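Local atomic coordinates of archaeal flagellar ATP-binding protein FlaH (Methanocaldococcus jannaschii DSM 2661, PDB entry 4WIA), a protein that probably binds ATP with magnesium as a KaiC-like P-loop component of the archaellum, the archaeal flagellum. Residues K166-E170 / S171-I175. Sequence-based numbering, arbitrary orientation.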
loop_
_atom_site.group_PDB
_atom_site.type_symbol
_atom_site.label_atom_id
_atom_site.label_comp_id
_atom_site.label_asym_id
_atom_site.label_seq_id
_atom_site.Cartn_x
_atom_site.Cartn_y
_atom_site.Cartn_z
ATOM N N LYS A 166 -13.591 -9.819 -34.492
ATOM C CA LYS A 166 -14.808 -10.047 -35.276
ATOM C C LYS A 166 -15.607 -8.779 -35.629
ATOM O O LYS A 166 -16.553 -8.806 -36.440
ATOM C CB LYS A 166 -15.732 -11.025 -34.578
ATOM C CG LYS A 166 -15.274 -12.462 -34.701
ATOM C CD LYS A 166 -16.005 -13.379 -33.725
ATOM C CE LYS A 166 -16.048 -14.810 -34.209
ATOM N NZ LYS A 166 -16.964 -14.935 -35.376
ATOM N N GLU A 167 -15.235 -7.685 -35.002
ATOM C CA GLU A 167 -16.029 -6.490 -35.058
ATOM C C GLU A 167 -15.397 -5.559 -36.057
ATOM O O GLU A 167 -16.042 -4.615 -36.450
ATOM C CB GLU A 167 -16.079 -5.793 -33.698
ATOM C CG GLU A 167 -17.135 -6.291 -32.714
ATOM C CD GLU A 167 -17.224 -5.461 -31.419
ATOM O OE1 GLU A 167 -18.338 -5.353 -30.857
ATOM O OE2 GLU A 167 -16.218 -4.936 -30.932
ATOM N N LEU A 168 -14.157 -5.819 -36.482
ATOM C CA LEU A 168 -13.443 -4.910 -37.364
ATOM C C LEU A 168 -12.700 -5.651 -38.453
ATOM O O LEU A 168 -12.239 -6.774 -38.238
ATOM C CB LEU A 168 -12.425 -4.108 -36.569
ATOM C CG LEU A 168 -12.961 -3.263 -35.427
ATOM C CD1 LEU A 168 -11.778 -2.636 -34.718
ATOM C CD2 LEU A 168 -13.916 -2.196 -35.910
ATOM N N PRO A 169 -12.605 -5.037 -39.662
ATOM C CA PRO A 169 -11.722 -5.601 -40.708
ATOM C C PRO A 169 -10.214 -5.575 -40.337
ATOM O O PRO A 169 -9.750 -4.766 -39.524
ATOM C CB PRO A 169 -12.011 -4.745 -41.966
ATOM C CG PRO A 169 -12.933 -3.658 -41.544
ATOM C CD PRO A 169 -13.374 -3.870 -40.116
ATOM N N GLU A 170 -9.497 -6.497 -40.965
ATOM C CA GLU A 170 -8.073 -6.721 -40.772
ATOM C C GLU A 170 -7.271 -5.470 -41.068
ATOM O O GLU A 170 -6.266 -5.195 -40.426
ATOM C CB GLU A 170 -7.620 -7.876 -41.671
ATOM C CG GLU A 170 -6.244 -8.479 -41.422
ATOM C CD GLU A 170 -5.813 -8.688 -39.973
ATOM O OE1 GLU A 170 -6.583 -8.666 -38.981
ATOM O OE2 GLU A 170 -4.598 -8.888 -39.837
ATOM N N SER A 171 -7.728 -4.714 -42.054
ATOM C CA SER A 171 -7.066 -3.462 -42.419
ATOM C C SER A 171 -6.980 -2.566 -41.175
ATOM O O SER A 171 -5.912 -2.057 -40.841
ATOM C CB SER A 171 -7.787 -2.788 -43.603
ATOM O OG SER A 171 -9.104 -2.393 -43.249
ATOM N N VAL A 172 -8.077 -2.462 -40.443
ATOM C CA VAL A 172 -8.132 -1.619 -39.253
ATOM C C VAL A 172 -7.311 -2.210 -38.088
ATOM O O VAL A 172 -6.580 -1.501 -37.348
ATOM C CB VAL A 172 -9.599 -1.441 -38.826
ATOM C CG1 VAL A 172 -9.681 -0.596 -37.575
ATOM C CG2 VAL A 172 -10.430 -0.823 -39.936
ATOM N N LEU A 173 -7.437 -3.512 -37.923
ATOM C CA LEU A 173 -6.759 -4.202 -36.811
ATOM C C LEU A 173 -5.248 -4.016 -36.908
ATOM O O LEU A 173 -4.606 -3.696 -35.916
ATOM C CB LEU A 173 -7.129 -5.691 -36.814
ATOM C CG LEU A 173 -8.589 -6.030 -36.478
ATOM C CD1 LEU A 173 -8.947 -7.487 -36.815
ATOM C CD2 LEU A 173 -8.913 -5.691 -35.045
ATOM N N THR A 174 -4.693 -4.230 -38.103
ATOM C CA THR A 174 -3.263 -4.018 -38.359
ATOM C C THR A 174 -2.770 -2.648 -37.887
ATOM O O THR A 174 -1.655 -2.530 -37.398
ATOM C CB THR A 174 -2.983 -4.139 -39.850
ATOM O OG1 THR A 174 -3.250 -5.479 -40.300
ATOM C CG2 THR A 174 -1.542 -3.789 -40.161
ATOM N N ILE A 175 -3.606 -1.617 -38.014
ATOM C CA ILE A 175 -3.215 -0.260 -37.631
ATOM C C ILE A 175 -3.143 -0.145 -36.149
ATOM O O ILE A 175 -2.247 0.471 -35.590
ATOM C CB ILE A 175 -4.208 0.812 -38.198
ATOM C CG1 ILE A 175 -4.092 0.870 -39.718
ATOM C CG2 ILE A 175 -3.944 2.192 -37.594
ATOM C CD1 ILE A 175 -5.270 1.532 -40.390
#
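Pro169 and Leu173 join the loop that leaves strand 158-163 to the first turn of helix 170-179, with Pro169 in the N-cap position. This is the start of a helix that follows a strand of the central sheet in a KaiC-family P-loop domain; the Leu173 side chain is about 10 Å from that of Lys40, which by similarity binds ATP. The backbone bonds come first: Leu173 N donates to Pro169 O at 3.1 Å, while Val172 N makes a weak, bent bond to the same oxygen. One residue on, Glu170 O takes two donors from Thr174, which reach it from opposite faces of its carbonyl plane. Thr174 N comes in almost straight at 3.0 Å, and Thr174 OG1, 35° above the plane, also lies 3.0 Å from Glu170 O. The threonine hydroxyl sits beside its own backbone N (chi1 -65°), which turns it back along the helix onto that carbonyl.

Apolar contacts join the loop to the helix. Buried Leu173 and Leu168 meet through CD2 and CB at 4.1 Å, and Leu168 CD1 reaches Val172 CG1 at 4.1 Å, the two side chains crossing at about a right angle. Pro169 CG rests on Val172 CG2. Beyond them, Leu168 packs on Ile133 and Ala134 of helix 129-134, and Val172 on Val142 of helix 142-153.

The Glu170 chain, bent at chi2 (41°), passes across Leu173 and brings OE1 to 3.4 Å from Leu173 CD1; its OE2 forms a salt bridge with Arg177, two turns further along the helix. An alanine in place of Leu173 would probably leave Leu168 CB without its methyl neighbour and open a gap beside the Glu170 carboxylate. The carbonyls of the N-cap residue and of the first helical residue are thus both taken up by N-H groups three to four residues on, Glu170 O also by a hydroxyl, and a carboxylate near the helix N-terminus, where the dipole would favour negative charge, is probably steadied further by its arginine mate.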